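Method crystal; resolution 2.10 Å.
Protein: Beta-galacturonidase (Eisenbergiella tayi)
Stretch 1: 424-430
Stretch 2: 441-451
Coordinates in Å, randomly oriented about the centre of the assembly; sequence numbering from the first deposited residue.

Stretch 1 (424-430) VVSYNIY
Stretch 2 (441-451) DYLDELYQWIQ

The signature of this contact is a methyl group set almost squarely over an aromatic ring: Leu446 CD1 lies 3.9 Å from the centroid of the Tyr427 ring (CG, CD1, CD2, CE1, CE2, CZ), only 6° off the ring normal, a CH-pi contact over the face. Tyr427 has chi1 of -98°, between wells, and chi2 of 93°; Leu446 has chi1 t and chi2 p, and its other methyl, CD2, comes 3.6 Å from Tyr427 CG.

The scaffold is a strand that includes Tyr427, packed on a helix, 441-451, that extends beyond both its ends. Their axes run closer to antiparallel than parallel, at 149°, and approach to 11.2 Å. From Val425 to Asn428 phi lies between -93° and -135° and psi between 121° and 139°, and Ile429 is at -135/144; helical values cluster near -63/-43, shifting to -76/-34 at Gln451, with i to i-4 hydrogen bonds such as Leu446 N to Tyr442 O at 3.0 Å. The register pairs CA atoms of Val425 with Ile450 (8.6 Å), Tyr427 with Leu446 (9.0 Å) and Ile429 with Leu443 (8.2 Å).

Side chains alternate along the first stretch: Val425, Tyr427 and Ile429 point toward the helix, while Ser426 and Asn428 point away and hydrogen-bond elsewhere in the structure. On the helix, Tyr442, Leu446 and Ile450 point toward the strand, spaced by four residues so that they recur on one side.

Ile450 (m, t) serves two neighbours with CD1, which is 4.0 Å from Val425 CG1 (chi1 t) and 3.7 Å from Tyr427 CE1. Ile429 (p, t) gathers three: CG2 is 3.8 Å from Leu446 CD2, CD1 is 4.1 Å from Leu443 CD1, and CB is 3.8 Å from Tyr442 CE1, at that ring's edge. Tyr442 has chi1 t and chi2 -103°; Leu443 is t, p. No hydrogen bond crosses the contact, so cohesion here rests on apolar packing.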

# COMPACT_ATOMS: atom_id res chain seq x y z
N VAL A 424 -13.23 -29.72 28.93
CA VAL A 424 -13.50 -29.44 27.52
C VAL A 424 -12.27 -29.83 26.72
O VAL A 424 -11.14 -29.59 27.16
CB VAL A 424 -13.85 -27.95 27.31
CG1 VAL A 424 -14.17 -27.67 25.82
CG2 VAL A 424 -15.02 -27.56 28.19
N VAL A 425 -12.50 -30.46 25.55
CA VAL A 425 -11.43 -30.77 24.60
C VAL A 425 -11.37 -29.65 23.56
O VAL A 425 -12.39 -29.30 22.96
CB VAL A 425 -11.68 -32.12 23.90
CG1 VAL A 425 -10.54 -32.41 22.94
CG2 VAL A 425 -11.88 -33.24 24.93
N SER A 426 -10.17 -29.11 23.33
CA SER A 426 -10.01 -27.99 22.42
C SER A 426 -8.85 -28.23 21.46
O SER A 426 -7.80 -28.74 21.86
CB SER A 426 -9.77 -26.69 23.19
OG SER A 426 -10.82 -26.48 24.10
N TYR A 427 -9.05 -27.87 20.20
CA TYR A 427 -8.06 -28.11 19.16
C TYR A 427 -7.85 -26.88 18.28
O TYR A 427 -8.81 -26.19 17.93
CB TYR A 427 -8.46 -29.31 18.32
CG TYR A 427 -7.75 -30.56 18.78
CD1 TYR A 427 -8.33 -31.42 19.71
CD2 TYR A 427 -6.49 -30.85 18.32
CE1 TYR A 427 -7.66 -32.58 20.14
CE2 TYR A 427 -5.81 -31.99 18.73
CZ TYR A 427 -6.39 -32.85 19.64
OH TYR A 427 -5.66 -33.96 20.01
N ASN A 428 -6.59 -26.59 17.99
CA ASN A 428 -6.20 -25.61 16.98
C ASN A 428 -6.00 -26.34 15.65
O ASN A 428 -5.18 -27.27 15.57
CB ASN A 428 -4.91 -24.91 17.39
CG ASN A 428 -5.02 -24.25 18.75
OD1 ASN A 428 -6.13 -23.99 19.23
ND2 ASN A 428 -3.88 -23.95 19.37
N ILE A 429 -6.74 -25.95 14.62
CA ILE A 429 -6.62 -26.60 13.31
C ILE A 429 -6.58 -25.53 12.24
O ILE A 429 -7.27 -24.51 12.33
CB ILE A 429 -7.78 -27.59 13.03
CG1 ILE A 429 -9.12 -26.87 12.91
CG2 ILE A 429 -7.82 -28.71 14.07
CD1 ILE A 429 -10.28 -27.78 12.46
N TYR A 430 -5.79 -25.78 11.19
CA TYR A 430 -5.70 -24.85 10.06
C TYR A 430 -5.88 -25.51 8.68
O TYR A 430 -5.08 -25.28 7.77
CB TYR A 430 -4.37 -24.12 10.13
CG TYR A 430 -4.25 -23.18 11.31
CD1 TYR A 430 -3.76 -23.63 12.53
CD2 TYR A 430 -4.61 -21.84 11.20
CE1 TYR A 430 -3.63 -22.76 13.60
CE2 TYR A 430 -4.48 -20.97 12.26
CZ TYR A 430 -3.99 -21.44 13.46
OH TYR A 430 -3.86 -20.56 14.52
N ASP A 441 -13.71 -32.51 6.17
CA ASP A 441 -13.08 -33.83 6.28
C ASP A 441 -12.05 -33.85 7.40
O ASP A 441 -11.99 -34.81 8.18
CB ASP A 441 -12.40 -34.22 4.96
CG ASP A 441 -13.38 -34.26 3.79
OD1 ASP A 441 -14.60 -34.15 4.04
OD2 ASP A 441 -12.92 -34.40 2.63
N TYR A 442 -11.23 -32.82 7.48
CA TYR A 442 -10.23 -32.73 8.54
C TYR A 442 -10.90 -32.70 9.91
O TYR A 442 -10.50 -33.44 10.82
CB TYR A 442 -9.39 -31.47 8.30
CG TYR A 442 -8.10 -31.41 9.06
CD1 TYR A 442 -7.98 -30.62 10.20
CD2 TYR A 442 -6.99 -32.12 8.62
CE1 TYR A 442 -6.78 -30.54 10.89
CE2 TYR A 442 -5.79 -32.06 9.31
CZ TYR A 442 -5.69 -31.26 10.43
OH TYR A 442 -4.49 -31.21 11.11
N LEU A 443 -11.94 -31.89 10.05
CA LEU A 443 -12.63 -31.74 11.31
C LEU A 443 -13.32 -33.04 11.71
O LEU A 443 -13.29 -33.43 12.89
CB LEU A 443 -13.62 -30.58 11.21
CG LEU A 443 -14.43 -30.19 12.43
CD1 LEU A 443 -13.50 -30.05 13.65
CD2 LEU A 443 -15.15 -28.90 12.13
N ASP A 444 -13.94 -33.73 10.75
CA ASP A 444 -14.60 -35.00 11.04
C ASP A 444 -13.60 -36.08 11.45
O ASP A 444 -13.85 -36.84 12.39
CB ASP A 444 -15.42 -35.45 9.83
CG ASP A 444 -16.66 -34.59 9.62
OD1 ASP A 444 -16.98 -33.77 10.52
OD2 ASP A 444 -17.32 -34.73 8.57
N GLU A 445 -12.47 -36.15 10.76
CA GLU A 445 -11.45 -37.13 11.12
C GLU A 445 -10.94 -36.89 12.54
O GLU A 445 -10.78 -37.84 13.32
CB GLU A 445 -10.30 -37.08 10.12
CG GLU A 445 -9.05 -37.75 10.65
CD GLU A 445 -7.89 -37.73 9.66
OE1 GLU A 445 -6.76 -38.03 10.09
OE2 GLU A 445 -8.12 -37.44 8.47
N LEU A 446 -10.68 -35.62 12.90
CA LEU A 446 -10.25 -35.30 14.26
C LEU A 446 -11.35 -35.60 15.28
O LEU A 446 -11.08 -36.19 16.34
CB LEU A 446 -9.85 -33.83 14.35
CG LEU A 446 -9.54 -33.30 15.77
CD1 LEU A 446 -8.37 -34.04 16.44
CD2 LEU A 446 -9.26 -31.79 15.72
N TYR A 447 -12.59 -35.21 14.98
CA TYR A 447 -13.67 -35.38 15.96
C TYR A 447 -13.93 -36.86 16.23
O TYR A 447 -14.04 -37.28 17.39
CB TYR A 447 -14.95 -34.70 15.48
CG TYR A 447 -15.99 -34.71 16.57
CD1 TYR A 447 -15.85 -33.90 17.69
CD2 TYR A 447 -17.08 -35.57 16.50
CE1 TYR A 447 -16.78 -33.92 18.70
CE2 TYR A 447 -18.02 -35.60 17.52
CZ TYR A 447 -17.87 -34.77 18.61
OH TYR A 447 -18.80 -34.80 19.63
N GLN A 448 -14.01 -37.67 15.17
CA GLN A 448 -14.23 -39.10 15.32
C GLN A 448 -13.11 -39.75 16.13
O GLN A 448 -13.38 -40.56 17.02
CB GLN A 448 -14.36 -39.74 13.94
CG GLN A 448 -15.75 -40.26 13.63
CD GLN A 448 -16.81 -39.17 13.57
OE1 GLN A 448 -16.89 -38.41 12.60
NE2 GLN A 448 -17.65 -39.10 14.61
N TRP A 449 -11.86 -39.40 15.84
CA TRP A 449 -10.76 -39.92 16.65
C TRP A 449 -10.93 -39.56 18.12
O TRP A 449 -10.69 -40.40 19.00
CB TRP A 449 -9.42 -39.40 16.14
CG TRP A 449 -8.32 -39.82 17.04
CD1 TRP A 449 -7.64 -41.01 17.01
CD2 TRP A 449 -7.77 -39.08 18.15
NE1 TRP A 449 -6.70 -41.05 18.02
CE2 TRP A 449 -6.76 -39.87 18.73
CE3 TRP A 449 -8.02 -37.81 18.68
CZ2 TRP A 449 -6.01 -39.45 19.82
CZ3 TRP A 449 -7.27 -37.39 19.78
CH2 TRP A 449 -6.28 -38.20 20.33
N ILE A 450 -11.31 -38.31 18.42
CA ILE A 450 -11.50 -37.94 19.82
C ILE A 450 -12.58 -38.81 20.45
O ILE A 450 -12.41 -39.30 21.57
CB ILE A 450 -11.84 -36.44 19.95
CG1 ILE A 450 -10.62 -35.57 19.65
CG2 ILE A 450 -12.32 -36.13 21.34
CD1 ILE A 450 -10.99 -34.11 19.40
N GLN A 451 -13.69 -39.05 19.73
CA GLN A 451 -14.80 -39.79 20.33
C GLN A 451 -14.53 -41.29 20.43
O GLN A 451 -14.99 -41.93 21.38
CB GLN A 451 -16.09 -39.56 19.55
CG GLN A 451 -16.46 -38.12 19.39
CD GLN A 451 -16.45 -37.37 20.70
OE1 GLN A 451 -17.15 -37.75 21.64
NE2 GLN A 451 -15.66 -36.32 20.78